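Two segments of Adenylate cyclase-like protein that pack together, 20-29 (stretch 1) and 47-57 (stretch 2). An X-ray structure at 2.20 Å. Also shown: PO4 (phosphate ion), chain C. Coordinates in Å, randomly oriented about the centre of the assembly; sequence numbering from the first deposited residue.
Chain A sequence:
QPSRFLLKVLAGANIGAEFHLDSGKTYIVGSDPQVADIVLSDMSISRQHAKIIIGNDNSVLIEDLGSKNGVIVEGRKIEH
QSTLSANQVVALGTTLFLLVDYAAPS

Stretch 1, residues 20-29: HLDSGKTYIV
Stretch 2 47-57: RQHAKIIIGND

Two antiparallel strands, 26-29 and 50-54, run at 161° with axes 4.6 Å apart, in register from Thr 26 with Ile 53 to Val 29 with Ala 50. Extended backbones (phi near -120°, psi near 130°) give 2.8 Å hydrogen bonds from Tyr 27 N to Ile 52 O, Ile 52 N to Tyr 27 O, Val 29 N to Ala 50 O and Ile 54 N to Lys 25 O; Val 29 O accepts His 49 N at 2.9 Å and, weakly, Ala 50 N at 3.3 Å.

The buried face carries Tyr 27, Val 29, Ala 50 and Ile 52. Ile 52 CD1 (m/t) sits 4.0 Å from Val 29 CG2 (t) and 4.4 Å from Leu 21 CD1 (m/t), which also meets Ile 52 CG2 at 4.0 Å. Ile 54 (m/102°), the most covered, fits CD1 into a hollow 3.3 Å from Leu 21 CB and 4.1 Å from Tyr 27 CD2 (m/-104°).

The opposite, more open face suits lysine and threonine: Lys 51 (t/137°/p/t) rises between Thr 26 CG2 (m), 3.2 Å from its CG, and Ile 28 CG1 (m/t), 3.5 Å from its CD.

A type II turn, Asp 22 to Lys 25, leads into the first strand. At Gly 24 (79°/10°) a CB would jam against Ser 23 O, which alone calls for glycine, and lie 2.5 Å from Asn 56 OD1.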

ATOM      1  N   HIS A  20       8.105  -0.432  -8.368  1.00 23.56           N
ATOM      2  CA  HIS A  20       7.347  -1.230  -9.348  1.00 22.12           C
ATOM      3  C   HIS A  20       6.793  -2.437  -8.637  1.00 20.93           C
ATOM      4  O   HIS A  20       7.512  -3.151  -7.996  1.00 20.96           O
ATOM      5  CB  HIS A  20       8.261  -1.656 -10.475  1.00 22.15           C
ATOM      6  CG  HIS A  20       7.639  -2.563 -11.479  1.00 20.52           C
ATOM      7  ND1 HIS A  20       8.380  -3.503 -12.168  1.00 22.93           N
ATOM      8  CD2 HIS A  20       6.379  -2.649 -11.966  1.00 22.26           C
ATOM      9  CE1 HIS A  20       7.597  -4.143 -13.022  1.00 20.50           C
ATOM     10  NE2 HIS A  20       6.380  -3.641 -12.928  1.00 21.53           N
ATOM     11  N   LEU A  21       5.490  -2.575  -8.686  1.00 20.77           N
ATOM     12  CA  LEU A  21       4.792  -3.676  -8.043  1.00 22.44           C
ATOM     13  C   LEU A  21       4.416  -4.658  -9.182  1.00 22.08           C
ATOM     14  O   LEU A  21       3.641  -4.338 -10.089  1.00 21.89           O
ATOM     15  CB  LEU A  21       3.547  -3.178  -7.293  1.00 21.99           C
ATOM     16  CG  LEU A  21       3.767  -2.184  -6.131  1.00 22.87           C
ATOM     17  CD1 LEU A  21       2.436  -1.852  -5.464  1.00 23.88           C
ATOM     18  CD2 LEU A  21       4.745  -2.680  -5.131  1.00 20.39           C
ATOM     19  N   ASP A  22       4.998  -5.830  -9.113  1.00 22.92           N
ATOM     20  CA  ASP A  22       4.965  -6.832 -10.258  1.00 23.31           C
ATOM     21  C   ASP A  22       3.623  -7.501 -10.331  1.00 23.80           C
ATOM     22  O   ASP A  22       2.976  -7.729  -9.298  1.00 23.90           O
ATOM     23  CB  ASP A  22       6.050  -7.891 -10.077  1.00 22.51           C
ATOM     24  CG  ASP A  22       7.460  -7.375 -10.378  1.00 25.41           C
ATOM     25  OD1 ASP A  22       7.593  -6.461 -11.202  1.00 31.91           O
ATOM     26  OD2 ASP A  22       8.472  -7.895  -9.833  1.00 27.94           O
ATOM     27  N   SER A  23       3.194  -7.863 -11.535  1.00 24.51           N
ATOM     28  CA  SER A  23       1.911  -8.545 -11.686  1.00 24.34           C
ATOM     29  C   SER A  23       2.045  -9.974 -11.128  1.00 25.26           C
ATOM     30  O   SER A  23       3.065 -10.671 -11.330  1.00 25.17           O
ATOM     31  CB  SER A  23       1.419  -8.522 -13.144  1.00 24.98           C
ATOM     32  OG  SER A  23       1.985  -9.579 -13.853  1.00 22.61           O
ATOM     33  N   GLY A  24       1.022 -10.414 -10.405  1.00 26.06           N
ATOM     34  CA  GLY A  24       1.086 -11.736  -9.722  1.00 26.86           C
ATOM     35  C   GLY A  24       1.880 -11.730  -8.409  1.00 27.43           C
ATOM     36  O   GLY A  24       2.180 -12.775  -7.838  1.00 26.85           O
ATOM     37  N   LYS A  25       2.240 -10.551  -7.904  1.00 28.28           N
ATOM     38  CA  LYS A  25       2.998 -10.524  -6.637  1.00 28.41           C
ATOM     39  C   LYS A  25       2.255  -9.807  -5.561  1.00 27.68           C
ATOM     40  O   LYS A  25       1.360  -9.020  -5.825  1.00 28.70           O
ATOM     41  CB  LYS A  25       4.406  -9.969  -6.840  1.00 28.96           C
ATOM     42  CG  LYS A  25       5.171 -10.795  -7.905  1.00 31.75           C
ATOM     43  CD  LYS A  25       6.595 -11.118  -7.524  1.00 35.67           C
ATOM     44  CE  LYS A  25       7.234 -12.106  -8.520  1.00 38.28           C
ATOM     45  NZ  LYS A  25       7.824 -11.367  -9.716  1.00 40.23           N
ATOM     46  N   THR A  26       2.665 -10.097  -4.340  1.00 27.67           N
ATOM     47  CA  THR A  26       2.086  -9.564  -3.111  1.00 26.45           C
ATOM     48  C   THR A  26       3.180  -8.802  -2.368  1.00 26.46           C
ATOM     49  O   THR A  26       4.287  -9.287  -2.257  1.00 25.26           O
ATOM     50  CB  THR A  26       1.631 -10.705  -2.205  1.00 26.83           C
ATOM     51  OG1 THR A  26       0.684 -11.542  -2.919  1.00 29.56           O
ATOM     52  CG2 THR A  26       1.031 -10.197  -0.889  1.00 24.95           C
ATOM     53  N   TYR A  27       2.845  -7.628  -1.825  1.00 25.62           N
ATOM     54  CA  TYR A  27       3.835  -6.796  -1.139  1.00 25.45           C
ATOM     55  C   TYR A  27       3.282  -6.320   0.203  1.00 23.50           C
ATOM     56  O   TYR A  27       2.202  -5.843   0.308  1.00 23.34           O
ATOM     57  CB  TYR A  27       4.192  -5.558  -1.984  1.00 25.78           C
ATOM     58  CG  TYR A  27       4.867  -5.862  -3.308  1.00 25.49           C
ATOM     59  CD1 TYR A  27       6.221  -5.686  -3.485  1.00 22.24           C
ATOM     60  CD2 TYR A  27       4.118  -6.246  -4.396  1.00 23.66           C
ATOM     61  CE1 TYR A  27       6.811  -5.940  -4.706  1.00 21.35           C
ATOM     62  CE2 TYR A  27       4.715  -6.528  -5.605  1.00 23.42           C
ATOM     63  CZ  TYR A  27       6.043  -6.396  -5.754  1.00 21.45           C
ATOM     64  OH  TYR A  27       6.600  -6.690  -7.003  1.00 20.37           O
ATOM     65  N   ILE A  28       4.059  -6.455   1.225  1.00 23.59           N
ATOM     66  CA  ILE A  28       3.639  -6.039   2.548  1.00 23.40           C
ATOM     67  C   ILE A  28       4.229  -4.664   2.814  1.00 23.41           C
ATOM     68  O   ILE A  28       5.394  -4.464   2.612  1.00 23.71           O
ATOM     69  CB  ILE A  28       4.156  -7.016   3.580  1.00 23.09           C
ATOM     70  CG1 ILE A  28       3.519  -8.425   3.320  1.00 23.50           C
ATOM     71  CG2 ILE A  28       3.869  -6.539   4.982  1.00 20.66           C
ATOM     72  CD1 ILE A  28       4.164  -9.571   4.175  1.00 17.79           C
ATOM     73  N   VAL A  29       3.400  -3.747   3.253  1.00 24.23           N
ATOM     74  CA  VAL A  29       3.855  -2.381   3.567  1.00 25.88           C
ATOM     75  C   VAL A  29       3.874  -2.271   5.113  1.00 25.00           C
ATOM     76  O   VAL A  29       2.907  -2.542   5.745  1.00 26.86           O
ATOM     77  CB  VAL A  29       2.947  -1.295   2.930  1.00 25.66           C
ATOM     78  CG1 VAL A  29       3.451   0.215   3.301  1.00 27.39           C
ATOM     79  CG2 VAL A  29       2.857  -1.491   1.424  1.00 25.67           C
ATOM     80  N   ARG A  47       4.179  -2.757  12.160  1.00 26.19           N
ATOM     81  CA  ARG A  47       5.358  -3.507  11.726  1.00 26.78           C
ATOM     82  C   ARG A  47       5.070  -4.127  10.345  1.00 26.57           C
ATOM     83  O   ARG A  47       5.849  -4.030   9.407  1.00 26.07           O
ATOM     84  CB  ARG A  47       5.701  -4.584  12.722  1.00 27.29           C
ATOM     85  CG  ARG A  47       6.246  -4.052  14.019  1.00 28.36           C
ATOM     86  CD  ARG A  47       6.322  -5.103  15.125  1.00 27.39           C
ATOM     87  NE  ARG A  47       6.721  -4.510  16.399  1.00 28.19           N
ATOM     88  CZ  ARG A  47       5.910  -3.882  17.265  1.00 25.80           C
ATOM     89  NH1 ARG A  47       4.615  -3.754  17.052  1.00 28.27           N
ATOM     90  NH2 ARG A  47       6.391  -3.436  18.405  1.00 26.02           N
ATOM     91  N   GLN A  48       3.892  -4.692  10.251  1.00 27.21           N
ATOM     92  CA  GLN A  48       3.285  -5.032   8.962  1.00 27.93           C
ATOM     93  C   GLN A  48       1.844  -4.588   8.965  1.00 27.45           C
ATOM     94  O   GLN A  48       1.051  -4.959   9.784  1.00 27.67           O
ATOM     95  CB  GLN A  48       3.438  -6.543   8.640  1.00 28.05           C
ATOM     96  CG  GLN A  48       2.683  -7.502   9.590  1.00 27.36           C
ATOM     97  CD  GLN A  48       3.027  -8.961   9.284  1.00 28.83           C
ATOM     98  OE1 GLN A  48       2.991  -9.394   8.111  1.00 31.00           O
ATOM     99  NE2 GLN A  48       3.381  -9.716  10.315  1.00 24.83           N
ATOM    100  N   HIS A  49       1.516  -3.755   8.005  1.00 28.66           N
ATOM    101  CA  HIS A  49       0.342  -2.956   8.108  1.00 28.55           C
ATOM    102  C   HIS A  49      -0.745  -3.325   7.087  1.00 29.61           C
ATOM    103  O   HIS A  49      -1.927  -3.434   7.411  1.00 30.21           O
ATOM    104  CB  HIS A  49       0.774  -1.504   7.899  1.00 27.92           C
ATOM    105  CG  HIS A  49      -0.291  -0.509   8.252  1.00 24.74           C
ATOM    106  ND1 HIS A  49      -0.136   0.417   9.261  1.00 21.33           N
ATOM    107  CD2 HIS A  49      -1.520  -0.302   7.725  1.00 21.31           C
ATOM    108  CE1 HIS A  49      -1.252   1.122   9.361  1.00 21.33           C
ATOM    109  NE2 HIS A  49      -2.106   0.713   8.431  1.00 20.91           N
ATOM    110  N   ALA A  50      -0.309  -3.438   5.843  1.00 29.78           N
ATOM    111  CA  ALA A  50      -1.183  -3.570   4.686  1.00 28.90           C
ATOM    112  C   ALA A  50      -0.477  -4.494   3.719  1.00 28.39           C
ATOM    113  O   ALA A  50       0.730  -4.533   3.671  1.00 26.33           O
ATOM    114  CB  ALA A  50      -1.444  -2.206   3.992  1.00 29.46           C
ATOM    115  N   LYS A  51      -1.273  -5.194   2.925  1.00 28.59           N
ATOM    116  CA  LYS A  51      -0.751  -6.070   1.910  1.00 29.34           C
ATOM    117  C   LYS A  51      -1.359  -5.714   0.590  1.00 28.10           C
ATOM    118  O   LYS A  51      -2.530  -5.461   0.523  1.00 28.53           O
ATOM    119  CB  LYS A  51      -1.070  -7.520   2.241  1.00 29.63           C
ATOM    120  CG  LYS A  51      -0.172  -8.428   1.484  1.00 34.72           C
ATOM    121  CD  LYS A  51       0.391  -9.615   2.318  1.00 38.06           C
ATOM    122  CE  LYS A  51      -0.612 -10.567   2.717  1.00 40.04           C
ATOM    123  NZ  LYS A  51       0.006 -11.565   3.707  1.00 43.50           N
ATOM    124  N   ILE A  52      -0.540  -5.650  -0.441  1.00 27.46           N
ATOM    125  CA  ILE A  52      -0.998  -5.250  -1.769  1.00 27.62           C
ATOM    126  C   ILE A  52      -0.757  -6.413  -2.708  1.00 27.17           C
ATOM    127  O   ILE A  52       0.346  -6.870  -2.876  1.00 27.62           O
ATOM    128  CB  ILE A  52      -0.269  -3.950  -2.283  1.00 28.27           C
ATOM    129  CG1 ILE A  52      -0.473  -2.820  -1.278  1.00 28.34           C
ATOM    130  CG2 ILE A  52      -0.721  -3.549  -3.740  1.00 25.20           C
ATOM    131  CD1 ILE A  52       0.302  -1.498  -1.646  1.00 28.50           C
ATOM    132  N   ILE A  53      -1.834  -6.912  -3.270  1.00 27.47           N
ATOM    133  CA  ILE A  53      -1.797  -8.091  -4.115  1.00 26.79           C
ATOM    134  C   ILE A  53      -2.092  -7.679  -5.525  1.00 26.68           C
ATOM    135  O   ILE A  53      -3.167  -7.186  -5.834  1.00 25.99           O
ATOM    136  CB  ILE A  53      -2.829  -9.128  -3.642  1.00 27.54           C
ATOM    137  CG1 ILE A  53      -2.400  -9.695  -2.283  1.00 28.73           C
ATOM    138  CG2 ILE A  53      -3.001 -10.287  -4.681  1.00 25.19           C
ATOM    139  CD1 ILE A  53      -3.551  -9.912  -1.332  1.00 30.36           C
ATOM    140  N   ILE A  54      -1.129  -7.863  -6.396  1.00 27.88           N
ATOM    141  CA  ILE A  54      -1.351  -7.530  -7.802  1.00 29.09           C
ATOM    142  C   ILE A  54      -1.684  -8.825  -8.490  1.00 30.54           C
ATOM    143  O   ILE A  54      -0.871  -9.737  -8.552  1.00 30.60           O
ATOM    144  CB  ILE A  54      -0.172  -6.815  -8.462  1.00 29.73           C
ATOM    145  CG1 ILE A  54      -0.024  -5.400  -7.833  1.00 30.88           C
ATOM    146  CG2 ILE A  54      -0.417  -6.648  -9.963  1.00 26.99           C
ATOM    147  CD1 ILE A  54       1.021  -5.336  -6.893  1.00 32.53           C
ATOM    148  N   GLY A  55      -2.923  -8.909  -8.951  1.00 32.15           N
ATOM    149  CA  GLY A  55      -3.394 -10.075  -9.665  1.00 33.32           C
ATOM    150  C   GLY A  55      -2.751 -10.085 -11.030  1.00 34.85           C
ATOM    151  O   GLY A  55      -2.140  -9.118 -11.458  1.00 35.61           O
ATOM    152  N   ASN A  56      -2.888 -11.193 -11.728  1.00 36.58           N
ATOM    153  CA  ASN A  56      -2.263 -11.306 -13.020  1.00 37.63           C
ATOM    154  C   ASN A  56      -2.999 -10.569 -14.133  1.00 38.12           C
ATOM    155  O   ASN A  56      -2.494 -10.509 -15.252  1.00 38.38           O
ATOM    156  CB  ASN A  56      -2.036 -12.778 -13.372  1.00 38.14           C
ATOM    157  CG  ASN A  56      -0.821 -13.327 -12.660  1.00 40.13           C
ATOM    158  OD1 ASN A  56       0.298 -12.718 -12.726  1.00 39.78           O
ATOM    159  ND2 ASN A  56      -1.016 -14.435 -11.921  1.00 39.95           N
ATOM    160  N   ASP A  57      -4.144  -9.968 -13.823  1.00 38.34           N
ATOM    161  CA  ASP A  57      -4.962  -9.334 -14.867  1.00 38.39           C
ATOM    162  C   ASP A  57      -5.278  -7.842 -14.679  1.00 38.44           C
ATOM    163  O   ASP A  57      -6.398  -7.405 -14.920  1.00 38.30           O
ATOM    164  CB  ASP A  57      -6.271 -10.131 -15.064  1.00 38.34           C
TER
HETATM  165  P   PO4 C 107       1.643  -3.394  15.303  1.00 41.95           P
HETATM  166  O1  PO4 C 107       0.429  -4.058  14.728  1.00 42.33           O
HETATM  167  O2  PO4 C 107       1.323  -1.881  15.152  1.00 48.42           O
HETATM  168  O3  PO4 C 107       1.851  -3.778  16.758  1.00 42.99           O
HETATM  169  O4  PO4 C 107       2.981  -3.688  14.697  1.00 34.95           O